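Local coordinates for lumazine protein (Photobacterium kishitanii, PDB 3A35) that acts as an antenna for bacterial luciferase, shifting its bioluminescence to shorter wavelength, and is bound here to riboflavin, an analogue of its lumazine chromophore, at residues M1-G10 with F89-N101. Sequence-based numbering, arbitrary orientation.
Sequences MFKGIVQGAG and FGSLLGKGALTGN. With RBF (riboflavin), chain C.
A single antiparallel bridge ties the N-terminal residues 1-10 to the linker between the two barrels of the lumazine-binding family. Phe2 and Leu98 form its hydrogen-bonded pair. Phe2 N gives its hydrogen to Leu98 O at 2.9 Å. The return bond, Leu98 N to Phe2 O, is also 2.9 Å long. Ala97 CA adds a CA-H...O contact to Phe2 O at 3.4 Å.

Leu98 O lies at the edge of the Phe2 ring, in its plane. CG of Met1 sits between backbone N and carbonyl carbon (chi1 77°), and the extended chain carries SD to Thr99 CG2 at 4.1 Å. The Met1 and Lys95 side chains cross at about a right angle, with CE of Met1 near NZ of Lys95. Leu98 CD1 rests on Gly4 CA at 3.5 Å, where the neighbour has no side chain. Lys3 uses its aliphatic chain: CG meets Leu93 CD1 at 3.6 Å and CE packs on Ser91 CB at 3.7 Å. This outer part is wholly or partly exposed, whereas Phe2, Gly4, Ala97 and Leu98 are buried.

Beyond the bridge, Thr99 OG1 accepts from Asn101 N in an ST turn and also bonds Glu181 OE2. The turn adjoins the riboflavin pocket: Gly100 O lies 3.0 Å from O4' of the ribityl chain. Glu84, in strand 80-84, takes the Lys3 N-H and touches the Phe2 side chain. Ser144 of strand 143-151 pairs with the Gly4 backbone and bonds Gly96 O. The contact thus reaches strands of both barrels, and residues 1-10 run on into strand 8-17, the first strand of the N-terminal barrel.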
loop_
_atom_site.group_PDB
_atom_site.type_symbol
_atom_site.label_atom_id
_atom_site.label_comp_id
_atom_site.label_asym_id
_atom_site.label_seq_id
_atom_site.Cartn_x
_atom_site.Cartn_y
_atom_site.Cartn_z
ATOM N N MET A 1 7.323 -13.684 -1.195
ATOM C CA MET A 1 7.167 -12.190 -1.248
ATOM C C MET A 1 6.777 -11.567 -2.604
ATOM O O MET A 1 6.312 -12.271 -3.450
ATOM C CB MET A 1 8.217 -11.420 -0.461
ATOM C CG MET A 1 9.517 -11.333 -1.115
ATOM S SD MET A 1 10.718 -11.146 0.278
ATOM C CE MET A 1 12.294 -11.419 -0.549
ATOM N N PHE A 2 6.800 -10.245 -2.687
ATOM C CA PHE A 2 5.993 -9.478 -3.681
ATOM C C PHE A 2 6.871 -8.467 -4.413
ATOM O O PHE A 2 7.959 -8.156 -3.960
ATOM C CB PHE A 2 4.827 -8.746 -2.903
ATOM C CG PHE A 2 3.856 -9.655 -2.246
ATOM C CD1 PHE A 2 2.786 -10.066 -2.884
ATOM C CD2 PHE A 2 4.050 -10.055 -0.928
ATOM C CE1 PHE A 2 1.831 -10.853 -2.289
ATOM C CE2 PHE A 2 3.173 -10.915 -0.284
ATOM C CZ PHE A 2 2.010 -11.279 -0.967
ATOM N N LYS A 3 6.394 -8.041 -5.570
ATOM C CA LYS A 3 7.240 -7.134 -6.386
ATOM C C LYS A 3 7.109 -5.695 -5.979
ATOM O O LYS A 3 7.922 -4.814 -6.289
ATOM C CB LYS A 3 6.802 -7.210 -7.839
ATOM C CG LYS A 3 6.950 -8.607 -8.423
ATOM C CD LYS A 3 6.369 -8.864 -9.849
ATOM C CE LYS A 3 7.071 -10.130 -10.391
ATOM N NZ LYS A 3 6.325 -11.033 -11.306
ATOM N N GLY A 4 6.017 -5.365 -5.271
ATOM C CA GLY A 4 5.771 -3.962 -5.195
ATOM C C GLY A 4 5.387 -3.220 -6.463
ATOM O O GLY A 4 5.630 -2.081 -6.615
ATOM N N ILE A 5 4.694 -3.955 -7.299
ATOM C CA ILE A 5 4.065 -3.489 -8.487
ATOM C C ILE A 5 2.596 -3.812 -8.384
ATOM O O ILE A 5 2.169 -4.983 -8.340
ATOM C CB ILE A 5 4.656 -4.213 -9.799
ATOM C CG1 ILE A 5 6.123 -3.798 -9.871
ATOM C CG2 ILE A 5 3.948 -3.692 -10.982
ATOM C CD1 ILE A 5 6.877 -4.584 -10.959
ATOM N N VAL A 6 1.897 -2.708 -8.230
ATOM C CA VAL A 6 0.419 -2.803 -8.036
ATOM C C VAL A 6 -0.292 -3.279 -9.248
ATOM O O VAL A 6 -0.108 -2.700 -10.371
ATOM C CB VAL A 6 -0.128 -1.419 -7.505
ATOM C CG1 VAL A 6 -1.675 -1.431 -7.386
ATOM C CG2 VAL A 6 0.527 -1.093 -6.165
ATOM N N GLN A 7 -1.106 -4.272 -9.123
ATOM C CA GLN A 7 -1.784 -4.899 -10.255
ATOM C C GLN A 7 -3.159 -4.371 -10.478
ATOM O O GLN A 7 -3.708 -4.489 -11.599
ATOM C CB GLN A 7 -1.950 -6.378 -9.972
ATOM C CG GLN A 7 -0.649 -7.090 -9.931
ATOM C CD GLN A 7 -0.733 -8.455 -9.242
ATOM O OE1 GLN A 7 -1.723 -8.884 -8.710
ATOM N NE2 GLN A 7 0.440 -9.167 -9.289
ATOM N N GLY A 8 -3.775 -3.689 -9.512
ATOM C CA GLY A 8 -5.116 -3.052 -9.768
ATOM C C GLY A 8 -5.540 -2.371 -8.467
ATOM O O GLY A 8 -4.844 -2.441 -7.457
ATOM N N ALA A 9 -6.705 -1.815 -8.534
ATOM C CA ALA A 9 -7.213 -1.003 -7.423
ATOM C C ALA A 9 -8.497 -1.705 -6.992
ATOM O O ALA A 9 -9.328 -2.117 -7.807
ATOM C CB ALA A 9 -7.562 0.385 -8.003
ATOM N N GLY A 10 -8.651 -1.816 -5.661
ATOM C CA GLY A 10 -9.907 -2.204 -5.076
ATOM C C GLY A 10 -10.659 -0.979 -4.500
ATOM O O GLY A 10 -9.998 0.030 -4.217
ATOM N N PHE A 89 4.784 -17.757 -10.847
ATOM C CA PHE A 89 5.784 -18.761 -11.315
ATOM C C PHE A 89 7.091 -18.133 -10.959
ATOM O O PHE A 89 8.085 -18.338 -11.684
ATOM C CB PHE A 89 5.598 -18.955 -12.830
ATOM C CG PHE A 89 4.354 -19.756 -13.110
ATOM C CD1 PHE A 89 4.344 -21.117 -12.823
ATOM C CD2 PHE A 89 3.188 -19.155 -13.541
ATOM C CE1 PHE A 89 3.190 -21.864 -12.988
ATOM C CE2 PHE A 89 2.029 -19.908 -13.688
ATOM C CZ PHE A 89 2.038 -21.250 -13.403
ATOM N N GLY A 90 7.104 -17.327 -9.876
ATOM C CA GLY A 90 8.373 -16.931 -9.243
ATOM C C GLY A 90 8.812 -15.543 -9.670
ATOM O O GLY A 90 8.236 -14.990 -10.594
ATOM N N SER A 91 9.905 -15.020 -9.065
ATOM C CA SER A 91 10.485 -13.751 -9.514
ATOM C C SER A 91 11.890 -13.581 -8.937
ATOM O O SER A 91 12.218 -14.263 -8.014
ATOM C CB SER A 91 9.580 -12.548 -9.163
ATOM O OG SER A 91 9.345 -12.484 -7.772
ATOM N N LEU A 92 12.735 -12.785 -9.604
ATOM C CA LEU A 92 14.022 -12.241 -9.078
ATOM C C LEU A 92 13.500 -10.849 -9.044
ATOM O O LEU A 92 13.826 -10.050 -9.934
ATOM C CB LEU A 92 15.075 -12.268 -10.182
ATOM C CG LEU A 92 15.358 -13.491 -11.057
ATOM C CD1 LEU A 92 15.393 -13.048 -12.472
ATOM C CD2 LEU A 92 16.663 -14.158 -10.732
ATOM N N LEU A 93 12.828 -10.443 -7.986
ATOM C CA LEU A 93 13.370 -9.502 -7.023
ATOM C C LEU A 93 14.744 -9.432 -6.373
ATOM O O LEU A 93 15.279 -10.355 -5.698
ATOM C CB LEU A 93 12.269 -8.692 -6.325
ATOM C CG LEU A 93 11.641 -7.851 -7.452
ATOM C CD1 LEU A 93 10.523 -8.646 -8.192
ATOM C CD2 LEU A 93 11.179 -6.447 -7.036
ATOM N N GLY A 94 15.246 -8.228 -6.601
ATOM C CA GLY A 94 16.556 -7.831 -6.288
ATOM C C GLY A 94 16.478 -6.469 -6.915
ATOM O O GLY A 94 16.583 -6.354 -8.154
ATOM N N LYS A 95 16.106 -5.483 -6.089
ATOM C CA LYS A 95 15.313 -5.777 -4.906
ATOM C C LYS A 95 14.669 -4.622 -4.106
ATOM O O LYS A 95 15.039 -4.251 -2.965
ATOM C CB LYS A 95 15.871 -6.889 -4.025
ATOM C CG LYS A 95 14.698 -7.681 -3.464
ATOM C CD LYS A 95 15.096 -8.961 -2.691
ATOM C CE LYS A 95 15.313 -8.705 -1.204
ATOM N NZ LYS A 95 15.907 -9.953 -0.591
ATOM N N GLY A 96 13.695 -4.041 -4.734
ATOM C CA GLY A 96 12.708 -3.347 -3.930
ATOM C C GLY A 96 11.685 -4.448 -3.620
ATOM O O GLY A 96 10.505 -4.153 -3.567
ATOM N N ALA A 97 12.003 -5.719 -3.554
ATOM C CA ALA A 97 10.960 -6.681 -3.145
ATOM C C ALA A 97 10.309 -6.318 -1.860
ATOM O O ALA A 97 10.936 -5.862 -0.981
ATOM C CB ALA A 97 11.429 -8.144 -3.037
ATOM N N LEU A 98 9.020 -6.579 -1.806
ATOM C CA LEU A 98 8.302 -6.256 -0.493
ATOM C C LEU A 98 7.886 -7.473 0.196
ATOM O O LEU A 98 7.530 -8.477 -0.446
ATOM C CB LEU A 98 7.009 -5.396 -0.858
ATOM C CG LEU A 98 7.295 -4.057 -1.511
ATOM C CD1 LEU A 98 5.847 -3.394 -1.721
ATOM C CD2 LEU A 98 8.185 -3.195 -0.762
ATOM N N THR A 99 7.944 -7.454 1.527
ATOM C CA THR A 99 7.460 -8.549 2.325
ATOM C C THR A 99 5.982 -8.490 2.752
ATOM O O THR A 99 5.388 -9.510 3.058
ATOM C CB THR A 99 8.226 -8.695 3.676
ATOM O OG1 THR A 99 7.983 -7.610 4.556
ATOM C CG2 THR A 99 9.730 -8.863 3.502
ATOM N N GLY A 100 5.446 -7.242 2.669
ATOM C CA GLY A 100 4.025 -7.097 3.180
ATOM C C GLY A 100 3.992 -6.744 4.658
ATOM O O GLY A 100 2.893 -6.625 5.229
ATOM N N ASN A 101 5.099 -6.609 5.357
ATOM C CA ASN A 101 5.140 -6.250 6.803
ATOM C C ASN A 101 5.295 -4.751 6.824
ATOM O O ASN A 101 6.385 -4.195 6.607
ATOM C CB ASN A 101 6.377 -6.863 7.525
ATOM C CG ASN A 101 6.407 -6.429 8.981
ATOM O OD1 ASN A 101 7.396 -5.871 9.435
ATOM N ND2 ASN A 101 5.405 -6.683 9.676
HETATM N N1 RBF C . -2.682 -8.941 9.566
HETATM C C2 RBF C . -4.011 -8.732 9.663
HETATM O O2 RBF C . -4.473 -7.770 10.352
HETATM N N3 RBF C . -4.953 -9.491 8.977
HETATM C C4 RBF C . -4.550 -10.546 8.123
HETATM O O4 RBF C . -5.430 -11.187 7.535
HETATM C C4A RBF C . -3.163 -10.786 8.110
HETATM N N5 RBF C . -2.716 -11.927 7.340
HETATM C C5A RBF C . -1.341 -12.153 7.309
HETATM C C6 RBF C . -0.930 -13.327 6.670
HETATM C C7 RBF C . 0.474 -13.555 6.683
HETATM C C7M RBF C . 0.910 -14.893 6.018
HETATM C C8 RBF C . 1.382 -12.705 7.238
HETATM C C8M RBF C . 2.818 -13.008 7.140
HETATM C C9 RBF C . 0.940 -11.493 7.874
HETATM C C9A RBF C . -0.438 -11.278 7.980
HETATM N N10 RBF C . -0.932 -10.140 8.702
HETATM C C10 RBF C . -2.291 -9.983 8.792
HETATM C "C1'" RBF C . -0.098 -9.299 9.456
HETATM C "C2'" RBF C . 0.196 -7.942 8.850
HETATM O "O2'" RBF C . 0.755 -8.129 7.506
HETATM C "C3'" RBF C . 1.154 -7.209 9.632
HETATM O "O3'" RBF C . 0.506 -7.108 11.012
HETATM C "C4'" RBF C . 1.307 -5.735 9.223
HETATM O "O4'" RBF C . 2.037 -5.669 7.977
HETATM C "C5'" RBF C . 2.085 -4.915 10.261
HETATM O "O5'" RBF C . 2.121 -3.523 9.942
#